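Phytoene synthase (Enterococcus hirae, PDB 5IYS) probably joins two farnesyl diphosphate molecules head to head into dehydrosqualene, a C30 carotenoid precursor, in a magnesium-dependent reaction. Local coordinates at residues A[30-41]-A[235-245]; A[44-54]-A[86-95]. All coordinates share one frame; numbering follows the deposited sequence.

Contact 1. Residues A[30-41]-A[235-245]; sequences FYLAFSQLPKRK and TEDCRQALASA. With FPS (S-[(2E,6E)-3,7,11-trimethyldodeca-2,6,10-trienyl] trihydrogen thiodiphosphate), chain G.
The amide nitrogen NE2 of Gln36 is held between two acceptors. Across the contact it donates to OG of Ser244 at 3.0 Å, nearly straight at 173°. Within its own segment it donates to the carbonyl O of Ala33, on a lone pair in the carbonyl plane. Both acceptors lie close to the amide plane, which fixes the rotation of the group. CG of Gln36 is anti to the carbonyl carbon (chi1 -65°) and the chain runs extended beyond it, carrying the amide across to Ser244 and Gln240. OE1 of Gln36 accepts from NE2 of Gln240 at 3.1 Å, with the two amide planes 77° apart. Ser244 OG in turn donates to the backbone O of Gln240, a bond that orients this hydroxyl. NE2 of Gln240 also reaches Leu279 O on helix 272-287.

Small residues pack beside this network. CB of Ala33 lies 3.8 Å from CB of Ala245. CB of Ala241 packs 3.3 Å from the carbonyl O of Ala33 and 3.6 Å from CG of Leu37. The CD2 branch of Leu37 reaches SG of Cys238.

One water bridges O of Gln36 and O of Asp237. A second binds O of Asp237 and N of Ala241, and O of Gln36 only weakly. The extended chain of Lys41 passes SG of Cys238 and forms a long salt bridge, NZ to OD1 of Asp237, 3.9 Å. A third water joins NZ to OD2.

The Phe30 ring meets CB of Ala245 at its edge. CE2 of the same ring touches C2 of the chain G thiodiphosphate at 3.4 Å. Leu242 CD1 lies against that ligand's C15. Helix segments 30-34 and 236-245 run nearly antiparallel and form part of the wall of the prenyl pocket in the all-helical squalene/phytoene synthase fold.

Contact 2. Residues A[44-54]-A[86-95]; sequences SVYAVYAFCRR and DPVWRALSVV. With FPS (S-[(2E,6E)-3,7,11-trimethyldodeca-2,6,10-trienyl] trihydrogen thiodiphosphate), chain H; FPS (S-[(2E,6E)-3,7,11-trimethyldodeca-2,6,10-trienyl] trihydrogen thiodiphosphate), chain G.
With CG anti to the backbone N (chi1 170°) and a bend at chi3, Arg54 brings its guanidinium to the carboxylate of Asp86. NH1 of Arg54 donates to OD2 of Asp86 at 3.0 Å in a salt bridge, on the syn side but tilted out of the carboxylate plane. OD1 of Asp86 accepts from Trp89 N and, weakly, from Val88 N. Asp86 is therefore both N-cap of helix 87-98 and ion-pair partner.

Val88 is a knob in a hole of Ala47, Ala50, Phe51 and Arg54. Its CB lies over one face of the Arg54 guanidinium, and its CG2 is 3.4 Å from NH2.

CE2 of the Phe51 ring touches CH2 of Trp89 at 3.6 Å, the ring planes 74° apart. NE1 of Trp89 is hydrogen-bonded to OE1 of Gln74. CD2 of Leu92 rests on CB of Ala47. Val95 CG2 lies 3.5 Å from OG of Ser44, which is hydrogen-bonded to Arg40 O.

Another side of helix 39-60 holds the ligands: Arg53 NH1 donates to O2B of the chain H thiodiphosphate at 3.2 Å. This is a steeply crossed helix pair (138° between segment directions) with one knob-into-hole, behind a substrate-binding helix of the squalene/phytoene synthase fold.

In the fold
The centres of the two contacts are about 17 Å apart. Both use helix 39-60: contact 1 takes its first turn, contact 2 the part that follows. Contact 2 is nested along the chain inside the long loop closed by contact 1, which joins residues near the start to helix 236-258. The two meet directly, with Leu37 and Phe34 packed on Val45, and Tyr31 and Ser35 against the hydroxyl of Tyr46. Both also touch the chain G ligand. Further along helix 39-60, Asp56 and Asp60 bind magnesium. The contacts thus tie one helix, which carries both ligand-binding and metal-binding residues, into the surrounding all-helical fold.

Contact 1. Residues A[30-41]-A[235-245]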
loop_
_atom_site.group_PDB
_atom_site.type_symbol
_atom_site.label_atom_id
_atom_site.label_comp_id
_atom_site.label_asym_id
_atom_site.label_seq_id
_atom_site.Cartn_x
_atom_site.Cartn_y
_atom_site.Cartn_z
ATOM N N PHE A 30 2.560 -4.707 7.939
ATOM C CA PHE A 30 1.596 -5.492 7.162
ATOM C C PHE A 30 1.737 -6.968 7.492
ATOM O O PHE A 30 0.764 -7.703 7.461
ATOM C CB PHE A 30 1.783 -5.214 5.667
ATOM C CG PHE A 30 1.214 -3.886 5.222
ATOM C CD1 PHE A 30 0.001 -3.435 5.712
ATOM C CD2 PHE A 30 1.876 -3.103 4.288
ATOM C CE1 PHE A 30 -0.524 -2.200 5.300
ATOM C CE2 PHE A 30 1.344 -1.890 3.844
ATOM C CZ PHE A 30 0.140 -1.435 4.358
ATOM N N TYR A 31 2.939 -7.413 7.854
ATOM C CA TYR A 31 3.098 -8.786 8.312
ATOM C C TYR A 31 2.326 -9.012 9.593
ATOM O O TYR A 31 1.620 -10.000 9.703
ATOM C CB TYR A 31 4.585 -9.157 8.565
ATOM C CG TYR A 31 4.783 -10.605 8.942
ATOM C CD1 TYR A 31 4.213 -11.625 8.189
ATOM C CD2 TYR A 31 5.670 -10.974 9.960
ATOM C CE1 TYR A 31 4.373 -12.949 8.518
ATOM C CE2 TYR A 31 5.876 -12.312 10.273
ATOM C CZ TYR A 31 5.251 -13.293 9.532
ATOM O OH TYR A 31 5.453 -14.626 9.841
ATOM N N LEU A 32 2.466 -8.107 10.565
ATOM C CA LEU A 32 1.724 -8.247 11.824
ATOM C C LEU A 32 0.214 -8.199 11.554
ATOM O O LEU A 32 -0.535 -9.087 11.983
ATOM C CB LEU A 32 2.075 -7.077 12.742
ATOM C CG LEU A 32 1.285 -7.034 14.060
ATOM C CD1 LEU A 32 1.494 -8.372 14.758
ATOM C CD2 LEU A 32 1.828 -5.890 14.916
ATOM N N ALA A 33 -0.227 -7.200 10.792
ATOM C CA ALA A 33 -1.659 -7.031 10.553
ATOM C C ALA A 33 -2.220 -8.254 9.819
ATOM O O ALA A 33 -3.157 -8.897 10.301
ATOM C CB ALA A 33 -1.900 -5.775 9.758
ATOM N N PHE A 34 -1.613 -8.640 8.696
ATOM C CA PHE A 34 -2.195 -9.703 7.880
ATOM C C PHE A 34 -1.986 -11.093 8.403
ATOM O O PHE A 34 -2.653 -12.024 7.979
ATOM C CB PHE A 34 -1.828 -9.565 6.395
ATOM C CG PHE A 34 -2.551 -8.427 5.709
ATOM C CD1 PHE A 34 -3.927 -8.460 5.582
ATOM C CD2 PHE A 34 -1.880 -7.262 5.360
ATOM C CE1 PHE A 34 -4.614 -7.387 4.997
ATOM C CE2 PHE A 34 -2.545 -6.198 4.738
ATOM C CZ PHE A 34 -3.913 -6.263 4.543
ATOM N N SER A 35 -1.063 -11.245 9.348
ATOM C CA SER A 35 -0.831 -12.523 9.991
ATOM C C SER A 35 -2.011 -12.936 10.861
ATOM O O SER A 35 -2.132 -14.106 11.221
ATOM C CB SER A 35 0.455 -12.470 10.824
ATOM O OG SER A 35 0.208 -11.755 12.019
ATOM N N GLN A 36 -2.946 -12.019 11.075
ATOM C CA GLN A 36 -4.178 -12.345 11.800
ATOM C C GLN A 36 -5.223 -13.071 10.951
ATOM O O GLN A 36 -6.236 -13.508 11.488
ATOM C CB GLN A 36 -4.798 -11.074 12.368
ATOM C CG GLN A 36 -3.894 -10.438 13.428
ATOM C CD GLN A 36 -4.404 -9.080 13.868
ATOM O OE1 GLN A 36 -4.983 -8.916 14.950
ATOM N NE2 GLN A 36 -4.299 -8.121 12.965
ATOM N N LEU A 37 -5.009 -13.122 9.638
ATOM C CA LEU A 37 -5.847 -13.923 8.742
ATOM C C LEU A 37 -5.640 -15.395 9.007
ATOM O O LEU A 37 -4.557 -15.816 9.437
ATOM C CB LEU A 37 -5.449 -13.644 7.290
ATOM C CG LEU A 37 -5.761 -12.250 6.772
ATOM C CD1 LEU A 37 -5.147 -12.046 5.352
ATOM C CD2 LEU A 37 -7.291 -12.131 6.797
ATOM N N PRO A 38 -6.648 -16.205 8.678
ATOM C CA PRO A 38 -6.393 -17.642 8.622
ATOM C C PRO A 38 -5.198 -17.892 7.699
ATOM O O PRO A 38 -5.029 -17.164 6.715
ATOM C CB PRO A 38 -7.648 -18.189 7.946
ATOM C CG PRO A 38 -8.722 -17.142 8.176
ATOM C CD PRO A 38 -7.970 -15.835 8.124
ATOM N N LYS A 39 -4.491 -18.990 7.944
ATOM C CA LYS A 39 -3.150 -19.215 7.417
ATOM C C LYS A 39 -3.108 -19.122 5.890
ATOM O O LYS A 39 -2.250 -18.446 5.361
ATOM C CB LYS A 39 -2.622 -20.593 7.854
ATOM C CG LYS A 39 -1.178 -20.872 7.429
ATOM C CD LYS A 39 -0.548 -22.077 8.149
ATOM C CE LYS A 39 0.888 -22.332 7.645
ATOM N NZ LYS A 39 1.421 -23.736 7.798
ATOM N N ARG A 40 -3.996 -19.828 5.184
ATOM C CA ARG A 40 -3.937 -19.856 3.729
ATOM C C ARG A 40 -4.238 -18.522 3.067
ATOM O O ARG A 40 -3.620 -18.179 2.045
ATOM C CB ARG A 40 -4.775 -20.986 3.137
ATOM C CG ARG A 40 -4.226 -22.344 3.545
ATOM C CD ARG A 40 -5.199 -23.512 3.350
ATOM N NE ARG A 40 -4.574 -24.669 3.974
ATOM C CZ ARG A 40 -4.212 -25.784 3.340
ATOM N NH1 ARG A 40 -4.613 -26.041 2.093
ATOM N NH2 ARG A 40 -3.447 -26.650 3.984
ATOM N N LYS A 41 -5.153 -17.764 3.666
ATOM C CA LYS A 41 -5.392 -16.396 3.204
ATOM C C LYS A 41 -4.213 -15.496 3.511
ATOM O O LYS A 41 -3.765 -14.721 2.659
ATOM C CB LYS A 41 -6.698 -15.838 3.797
ATOM C CG LYS A 41 -7.920 -16.368 3.050
ATOM C CD LYS A 41 -9.213 -15.829 3.648
ATOM C CE LYS A 41 -10.385 -16.014 2.676
ATOM N NZ LYS A 41 -11.645 -15.617 3.400
ATOM N N THR A 235 -15.424 -10.602 4.689
ATOM C CA THR A 235 -15.582 -11.866 5.424
ATOM C C THR A 235 -15.167 -11.734 6.899
ATOM O O THR A 235 -14.197 -11.056 7.226
ATOM C CB THR A 235 -14.782 -12.985 4.752
ATOM O OG1 THR A 235 -15.198 -13.083 3.392
ATOM C CG2 THR A 235 -15.056 -14.323 5.436
ATOM N N GLU A 236 -15.996 -12.244 7.800
ATOM C CA GLU A 236 -15.832 -11.957 9.229
ATOM C C GLU A 236 -14.409 -12.248 9.724
ATOM O O GLU A 236 -13.746 -11.362 10.293
ATOM C CB GLU A 236 -16.812 -12.756 10.079
ATOM C CG GLU A 236 -16.604 -12.489 11.564
ATOM C CD GLU A 236 -17.579 -13.268 12.424
ATOM O OE1 GLU A 236 -18.708 -13.509 11.936
ATOM O OE2 GLU A 236 -17.190 -13.706 13.534
ATOM N N ASP A 237 -13.903 -13.424 9.384
ATOM C CA ASP A 237 -12.519 -13.801 9.768
ATOM C C ASP A 237 -11.373 -13.003 9.134
ATOM O O ASP A 237 -10.196 -13.179 9.502
ATOM C CB ASP A 237 -12.293 -15.317 9.628
ATOM C CG ASP A 237 -12.265 -15.819 8.180
ATOM O OD1 ASP A 237 -12.166 -15.057 7.189
ATOM O OD2 ASP A 237 -12.226 -17.058 8.028
ATOM N N CYS A 238 -11.719 -12.079 8.230
ATOM C CA CYS A 238 -10.735 -11.190 7.589
ATOM C C CYS A 238 -10.774 -9.767 8.123
ATOM O O CYS A 238 -9.948 -8.933 7.764
ATOM C CB CYS A 238 -10.921 -11.157 6.069
ATOM S SG CYS A 238 -10.645 -12.767 5.279
ATOM N N ARG A 239 -11.796 -9.432 8.908
ATOM C CA ARG A 239 -11.936 -8.060 9.353
ATOM C C ARG A 239 -10.842 -7.540 10.276
ATOM O O ARG A 239 -10.448 -6.392 10.167
ATOM C CB ARG A 239 -13.288 -7.892 10.051
ATOM C CG ARG A 239 -14.426 -8.023 9.062
ATOM C CD ARG A 239 -15.760 -7.759 9.800
ATOM N NE ARG A 239 -16.834 -8.225 8.944
ATOM C CZ ARG A 239 -18.019 -8.632 9.372
ATOM N NH1 ARG A 239 -18.284 -8.658 10.669
ATOM N NH2 ARG A 239 -18.945 -8.957 8.479
ATOM N N GLN A 240 -10.488 -8.311 11.296
ATOM C CA GLN A 240 -9.479 -7.883 12.271
ATOM C C GLN A 240 -8.161 -7.571 11.555
ATOM O O GLN A 240 -7.542 -6.525 11.795
ATOM C CB GLN A 240 -9.285 -9.023 13.282
ATOM C CG GLN A 240 -8.203 -8.823 14.340
ATOM C CD GLN A 240 -8.407 -7.600 15.209
ATOM O OE1 GLN A 240 -9.541 -7.262 15.592
ATOM N NE2 GLN A 240 -7.300 -7.012 15.639
ATOM N N ALA A 241 -7.782 -8.416 10.607
ATOM C CA ALA A 241 -6.504 -8.197 9.872
ATOM C C ALA A 241 -6.571 -6.946 8.996
ATOM O O ALA A 241 -5.656 -6.111 9.009
ATOM C CB ALA A 241 -6.165 -9.445 9.030
ATOM N N LEU A 242 -7.677 -6.761 8.274
ATOM C CA LEU A 242 -7.727 -5.629 7.372
ATOM C C LEU A 242 -7.818 -4.305 8.131
ATOM O O LEU A 242 -7.174 -3.323 7.789
ATOM C CB LEU A 242 -8.943 -5.781 6.444
ATOM C CG LEU A 242 -9.219 -4.573 5.550
ATOM C CD1 LEU A 242 -8.129 -4.310 4.557
ATOM C CD2 LEU A 242 -10.587 -4.749 4.849
ATOM N N ALA A 243 -8.716 -4.219 9.114
ATOM C CA ALA A 243 -8.759 -3.040 9.965
ATOM C C ALA A 243 -7.447 -2.745 10.685
ATOM O O ALA A 243 -7.008 -1.587 10.785
ATOM C CB ALA A 243 -9.930 -3.184 10.964
ATOM N N SER A 244 -6.782 -3.788 11.187
ATOM C CA SER A 244 -5.434 -3.616 11.753
ATOM C C SER A 244 -4.471 -2.945 10.777
ATOM O O SER A 244 -3.766 -1.974 11.125
ATOM C CB SER A 244 -4.839 -4.951 12.238
ATOM O OG SER A 244 -5.630 -5.447 13.294
ATOM N N ALA A 245 -4.425 -3.452 9.551
ATOM C CA ALA A 245 -3.531 -2.838 8.574
ATOM C C ALA A 245 -3.856 -1.348 8.419
ATOM O O ALA A 245 -2.952 -0.500 8.391
ATOM C CB ALA A 245 -3.586 -3.556 7.228
HETATM C C1 FPS G . 3.224 0.531 1.924
HETATM S S1 FPS G . 4.141 -0.895 1.476
HETATM C C2 FPS G . 1.882 0.279 1.260
HETATM C C3 FPS G . 1.105 1.237 0.727
HETATM C C4 FPS G . 1.516 2.679 0.781
HETATM C C5 FPS G . -0.225 0.900 0.081
HETATM C C6 FPS G . -0.582 -0.586 0.072
HETATM C C7 FPS G . -2.061 -0.723 -0.231
HETATM C C8 FPS G . -2.827 -1.670 0.340
HETATM C C10 FPS G . -4.258 -1.785 -0.137
HETATM C C9 FPS G . -2.303 -2.649 1.364
HETATM C C11 FPS G . -5.198 -1.672 1.067
HETATM C C12 FPS G . -6.634 -1.962 0.661
HETATM C C13 FPS G . -7.229 -3.173 0.753
HETATM C C14 FPS G . -8.673 -3.330 0.349
HETATM C C15 FPS G . -6.504 -4.383 1.282
HETATM P PA FPS G . 5.755 -1.186 2.729
HETATM O O1A FPS G . 6.132 -2.600 2.795
HETATM O O2A FPS G . 6.926 -0.442 1.896
HETATM O O3A FPS G . 5.682 -0.443 4.139
HETATM P PB FPS G . 6.225 1.088 4.162
HETATM O O1B FPS G . 7.664 1.134 4.598
HETATM O O2B FPS G . 5.240 1.787 5.069
HETATM O O3B FPS G . 6.181 1.771 2.812
HETATM O O HOH W 1 -8.680 -11.384 10.431
HETATM O O HOH W 2 -8.920 -14.841 11.556
HETATM O O HOH W 3 -12.606 -17.733 5.646
#

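Contact 2. Residues A[44-54]-A[86-95]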
loop_
_atom_site.group_PDB
_atom_site.type_symbol
_atom_site.label_atom_id
_atom_site.label_comp_id
_atom_site.label_asym_id
_atom_site.label_seq_id
_atom_site.Cartn_x
_atom_site.Cartn_y
_atom_site.Cartn_z
ATOM N N SER A 44 -1.520 -16.152 1.047
ATOM C CA SER A 44 -1.944 -15.599 -0.239
ATOM C C SER A 44 -1.638 -14.104 -0.282
ATOM O O SER A 44 -1.111 -13.621 -1.269
ATOM C CB SER A 44 -3.432 -15.858 -0.480
ATOM O OG SER A 44 -3.700 -17.265 -0.536
ATOM N N VAL A 45 -1.926 -13.382 0.789
ATOM C CA VAL A 45 -1.523 -11.977 0.854
ATOM C C VAL A 45 -0.009 -11.843 0.704
ATOM O O VAL A 45 0.476 -10.877 0.105
ATOM C CB VAL A 45 -1.935 -11.338 2.187
ATOM C CG1 VAL A 45 -1.399 -9.899 2.274
ATOM C CG2 VAL A 45 -3.516 -11.271 2.315
ATOM N N TYR A 46 0.746 -12.691 1.397
ATOM C CA TYR A 46 2.204 -12.570 1.309
ATOM C C TYR A 46 2.696 -12.721 -0.129
ATOM O O TYR A 46 3.686 -12.110 -0.502
ATOM C CB TYR A 46 2.858 -13.625 2.223
ATOM C CG TYR A 46 2.391 -13.613 3.670
ATOM C CD1 TYR A 46 1.916 -12.458 4.271
ATOM C CD2 TYR A 46 2.566 -14.748 4.475
ATOM C CE1 TYR A 46 1.472 -12.471 5.632
ATOM C CE2 TYR A 46 2.219 -14.735 5.829
ATOM C CZ TYR A 46 1.632 -13.619 6.381
ATOM O OH TYR A 46 1.271 -13.678 7.712
ATOM N N ALA A 47 2.117 -13.646 -0.891
ATOM C CA ALA A 47 2.486 -13.785 -2.291
ATOM C C ALA A 47 2.230 -12.478 -3.037
ATOM O O ALA A 47 2.997 -12.112 -3.927
ATOM C CB ALA A 47 1.690 -14.959 -2.949
ATOM N N VAL A 48 1.065 -11.873 -2.804
ATOM C CA VAL A 48 0.729 -10.620 -3.490
ATOM C C VAL A 48 1.668 -9.502 -3.064
ATOM O O VAL A 48 2.174 -8.773 -3.913
ATOM C CB VAL A 48 -0.717 -10.148 -3.121
ATOM C CG1 VAL A 48 -0.951 -8.718 -3.648
ATOM C CG2 VAL A 48 -1.702 -11.109 -3.753
ATOM N N TYR A 49 2.020 -9.478 -1.782
ATOM C CA TYR A 49 3.020 -8.541 -1.274
ATOM C C TYR A 49 4.355 -8.693 -2.014
ATOM O O TYR A 49 4.963 -7.699 -2.448
ATOM C CB TYR A 49 3.274 -8.774 0.223
ATOM C CG TYR A 49 4.252 -7.767 0.787
ATOM C CD1 TYR A 49 5.634 -7.987 0.699
ATOM C CD2 TYR A 49 3.806 -6.514 1.201
ATOM C CE1 TYR A 49 6.529 -6.977 1.070
ATOM C CE2 TYR A 49 4.687 -5.523 1.591
ATOM C CZ TYR A 49 6.049 -5.766 1.515
ATOM O OH TYR A 49 6.942 -4.771 1.878
ATOM N N ALA A 50 4.800 -9.939 -2.143
ATOM C CA ALA A 50 6.042 -10.248 -2.863
ATOM C C ALA A 50 6.054 -9.697 -4.293
ATOM O O ALA A 50 7.091 -9.251 -4.783
ATOM C CB ALA A 50 6.280 -11.768 -2.876
ATOM N N PHE A 51 4.981 -9.921 -5.034
ATOM C CA PHE A 51 4.887 -9.387 -6.388
ATOM C C PHE A 51 5.012 -7.864 -6.351
ATOM O O PHE A 51 5.844 -7.292 -7.073
ATOM C CB PHE A 51 3.580 -9.806 -7.053
ATOM C CG PHE A 51 3.272 -9.025 -8.308
ATOM C CD1 PHE A 51 2.647 -7.786 -8.219
ATOM C CD2 PHE A 51 3.664 -9.504 -9.556
ATOM C CE1 PHE A 51 2.349 -7.043 -9.377
ATOM C CE2 PHE A 51 3.368 -8.777 -10.732
ATOM C CZ PHE A 51 2.751 -7.526 -10.623
ATOM N N CYS A 52 4.268 -7.218 -5.452
ATOM C CA CYS A 52 4.328 -5.747 -5.364
ATOM C C CYS A 52 5.729 -5.233 -4.993
ATOM O O CYS A 52 6.224 -4.220 -5.519
ATOM C CB CYS A 52 3.313 -5.246 -4.341
ATOM S SG CYS A 52 1.590 -5.506 -4.852
ATOM N N ARG A 53 6.271 -5.807 -3.929
ATOM C CA ARG A 53 7.597 -5.405 -3.425
ATOM C C ARG A 53 8.653 -5.546 -4.516
ATOM O O ARG A 53 9.503 -4.661 -4.682
ATOM C CB ARG A 53 7.962 -6.254 -2.195
ATOM C CG ARG A 53 9.225 -5.874 -1.401
ATOM C CD ARG A 53 9.589 -4.386 -1.357
ATOM N NE ARG A 53 8.762 -3.595 -0.447
ATOM C CZ ARG A 53 8.737 -2.266 -0.409
ATOM N NH1 ARG A 53 9.473 -1.540 -1.251
ATOM N NH2 ARG A 53 7.972 -1.658 0.485
ATOM N N ARG A 54 8.555 -6.603 -5.318
ATOM C CA ARG A 54 9.538 -6.813 -6.394
ATOM C C ARG A 54 9.426 -5.746 -7.475
ATOM O O ARG A 54 10.431 -5.117 -7.844
ATOM C CB ARG A 54 9.432 -8.221 -7.008
ATOM C CG ARG A 54 10.272 -8.361 -8.274
ATOM C CD ARG A 54 10.118 -9.727 -8.961
ATOM N NE ARG A 54 10.528 -10.822 -8.092
ATOM C CZ ARG A 54 10.354 -12.109 -8.383
ATOM N NH1 ARG A 54 9.864 -12.483 -9.565
ATOM N NH2 ARG A 54 10.738 -13.018 -7.502
ATOM N N ASP A 86 8.962 -19.722 -11.184
ATOM C CA ASP A 86 9.562 -18.672 -10.348
ATOM C C ASP A 86 8.724 -18.645 -9.054
ATOM O O ASP A 86 7.512 -18.765 -9.136
ATOM C CB ASP A 86 9.403 -17.325 -11.075
ATOM C CG ASP A 86 9.619 -16.118 -10.158
ATOM O OD1 ASP A 86 8.902 -15.929 -9.147
ATOM O OD2 ASP A 86 10.469 -15.281 -10.507
ATOM N N PRO A 87 9.366 -18.575 -7.879
ATOM C CA PRO A 87 8.648 -18.807 -6.618
ATOM C C PRO A 87 7.414 -17.923 -6.446
ATOM O O PRO A 87 6.404 -18.395 -5.926
ATOM C CB PRO A 87 9.665 -18.460 -5.525
ATOM C CG PRO A 87 10.888 -17.953 -6.220
ATOM C CD PRO A 87 10.791 -18.249 -7.682
ATOM N N VAL A 88 7.558 -16.632 -6.754
ATOM C CA VAL A 88 6.480 -15.680 -6.564
ATOM C C VAL A 88 5.340 -15.993 -7.502
ATOM O O VAL A 88 4.193 -16.059 -7.086
ATOM C CB VAL A 88 6.954 -14.220 -6.754
ATOM C CG1 VAL A 88 5.770 -13.238 -6.682
ATOM C CG2 VAL A 88 7.948 -13.846 -5.675
ATOM N N TRP A 89 5.672 -16.350 -8.735
ATOM C CA TRP A 89 4.644 -16.676 -9.723
ATOM C C TRP A 89 3.988 -18.023 -9.453
ATOM O O TRP A 89 2.770 -18.143 -9.593
ATOM C CB TRP A 89 5.228 -16.647 -11.146
ATOM C CG TRP A 89 5.474 -15.240 -11.624
ATOM C CD1 TRP A 89 6.680 -14.654 -11.848
ATOM C CD2 TRP A 89 4.480 -14.226 -11.866
ATOM N NE1 TRP A 89 6.509 -13.356 -12.273
ATOM C CE2 TRP A 89 5.164 -13.058 -12.260
ATOM C CE3 TRP A 89 3.084 -14.191 -11.762
ATOM C CZ2 TRP A 89 4.486 -11.888 -12.636
ATOM C CZ3 TRP A 89 2.405 -13.026 -12.103
ATOM C CH2 TRP A 89 3.110 -11.873 -12.502
ATOM N N ARG A 90 4.751 -18.969 -8.900
ATOM C CA ARG A 90 4.183 -20.276 -8.532
ATOM C C ARG A 90 3.220 -20.139 -7.335
ATOM O O ARG A 90 2.095 -20.682 -7.348
ATOM C CB ARG A 90 5.270 -21.323 -8.230
ATOM C CG ARG A 90 5.947 -21.911 -9.511
ATOM C CD ARG A 90 6.909 -23.016 -9.164
ATOM N NE ARG A 90 7.826 -22.641 -8.094
ATOM C CZ ARG A 90 9.122 -22.389 -8.267
ATOM N NH1 ARG A 90 9.656 -22.515 -9.469
ATOM N NH2 ARG A 90 9.890 -22.036 -7.234
ATOM N N ALA A 91 3.617 -19.345 -6.344
ATOM C CA ALA A 91 2.700 -19.057 -5.222
ATOM C C ALA A 91 1.463 -18.325 -5.739
ATOM O O ALA A 91 0.331 -18.675 -5.387
ATOM C CB ALA A 91 3.417 -18.189 -4.153
ATOM N N LEU A 92 1.660 -17.327 -6.605
ATOM C CA LEU A 92 0.505 -16.643 -7.186
ATOM C C LEU A 92 -0.408 -17.536 -7.999
ATOM O O LEU A 92 -1.628 -17.384 -7.932
ATOM C CB LEU A 92 0.878 -15.397 -7.997
ATOM C CG LEU A 92 1.367 -14.176 -7.203
ATOM C CD1 LEU A 92 1.855 -13.171 -8.243
ATOM C CD2 LEU A 92 0.235 -13.621 -6.302
ATOM N N SER A 93 0.148 -18.506 -8.719
ATOM C CA SER A 93 -0.694 -19.461 -9.437
ATOM C C SER A 93 -1.634 -20.214 -8.497
ATOM O O SER A 93 -2.799 -20.471 -8.824
ATOM C CB SER A 93 0.168 -20.478 -10.186
ATOM O OG SER A 93 -0.644 -21.241 -11.065
ATOM N N VAL A 94 -1.136 -20.640 -7.342
ATOM C CA VAL A 94 -2.026 -21.247 -6.338
ATOM C C VAL A 94 -3.140 -20.336 -5.821
ATOM O O VAL A 94 -4.310 -20.739 -5.695
ATOM C CB VAL A 94 -1.211 -21.777 -5.123
ATOM C CG1 VAL A 94 -2.160 -22.284 -4.041
ATOM C CG2 VAL A 94 -0.264 -22.875 -5.549
ATOM N N VAL A 95 -2.797 -19.070 -5.579
ATOM C CA VAL A 95 -3.809 -18.109 -5.174
ATOM C C VAL A 95 -4.867 -17.925 -6.264
ATOM O O VAL A 95 -6.070 -17.927 -5.973
ATOM C CB VAL A 95 -3.170 -16.752 -4.757
ATOM C CG1 VAL A 95 -4.237 -15.826 -4.216
ATOM C CG2 VAL A 95 -2.076 -16.960 -3.659
HETATM C C1 FPS H . 5.276 1.585 -1.038
HETATM S S1 FPS H . 5.057 3.307 -1.358
HETATM C C2 FPS H . 5.167 0.818 -2.333
HETATM C C3 FPS H . 4.030 0.640 -3.030
HETATM C C4 FPS H . 2.718 1.276 -2.656
HETATM C C5 FPS H . 4.101 -0.204 -4.282
HETATM C C6 FPS H . 4.219 -1.692 -3.953
HETATM C C7 FPS H . 3.202 -2.097 -2.900
HETATM C C8 FPS H . 3.553 -2.840 -1.841
HETATM C C10 FPS H . 2.478 -3.135 -0.822
HETATM C C9 FPS H . 4.978 -3.277 -1.629
HETATM C C11 FPS H . 1.747 -4.433 -1.085
HETATM C C12 FPS H . 1.061 -4.713 0.245
HETATM C C13 FPS H . 0.245 -5.760 0.470
HETATM C C14 FPS H . -0.081 -6.789 -0.569
HETATM C C15 FPS H . -0.376 -5.892 1.825
HETATM P PA FPS H . 7.012 3.849 -1.590
HETATM O O1A FPS H . 7.595 3.106 -2.734
HETATM O O2A FPS H . 7.069 5.428 -1.899
HETATM O O3A FPS H . 7.721 3.718 -0.139
HETATM P PB FPS H . 8.818 2.664 0.334
HETATM O O1B FPS H . 10.040 3.488 0.641
HETATM O O2B FPS H . 9.165 1.628 -0.712
HETATM O O3B FPS H . 8.251 1.975 1.557
HETATM C C1 FPS G . 3.224 0.531 1.924
HETATM S S1 FPS G . 4.141 -0.895 1.476
HETATM C C2 FPS G . 1.882 0.279 1.260
HETATM C C3 FPS G . 1.105 1.237 0.727
HETATM C C4 FPS G . 1.516 2.679 0.781
HETATM C C5 FPS G . -0.225 0.900 0.081
HETATM C C6 FPS G . -0.582 -0.586 0.072
HETATM C C7 FPS G . -2.061 -0.723 -0.231
HETATM C C8 FPS G . -2.827 -1.670 0.340
HETATM C C10 FPS G . -4.258 -1.785 -0.137
HETATM C C9 FPS G . -2.303 -2.649 1.364
HETATM C C11 FPS G . -5.198 -1.672 1.067
HETATM C C12 FPS G . -6.634 -1.962 0.661
HETATM C C13 FPS G . -7.229 -3.173 0.753
HETATM C C14 FPS G . -8.673 -3.330 0.349
HETATM C C15 FPS G . -6.504 -4.383 1.282
HETATM P PA FPS G . 5.755 -1.186 2.729
HETATM O O1A FPS G . 6.132 -2.600 2.795
HETATM O O2A FPS G . 6.926 -0.442 1.896
HETATM O O3A FPS G . 5.682 -0.443 4.139
HETATM P PB FPS G . 6.225 1.088 4.162
HETATM O O1B FPS G . 7.664 1.134 4.598
HETATM O O2B FPS G . 5.240 1.787 5.069
HETATM O O3B FPS G . 6.181 1.771 2.812
#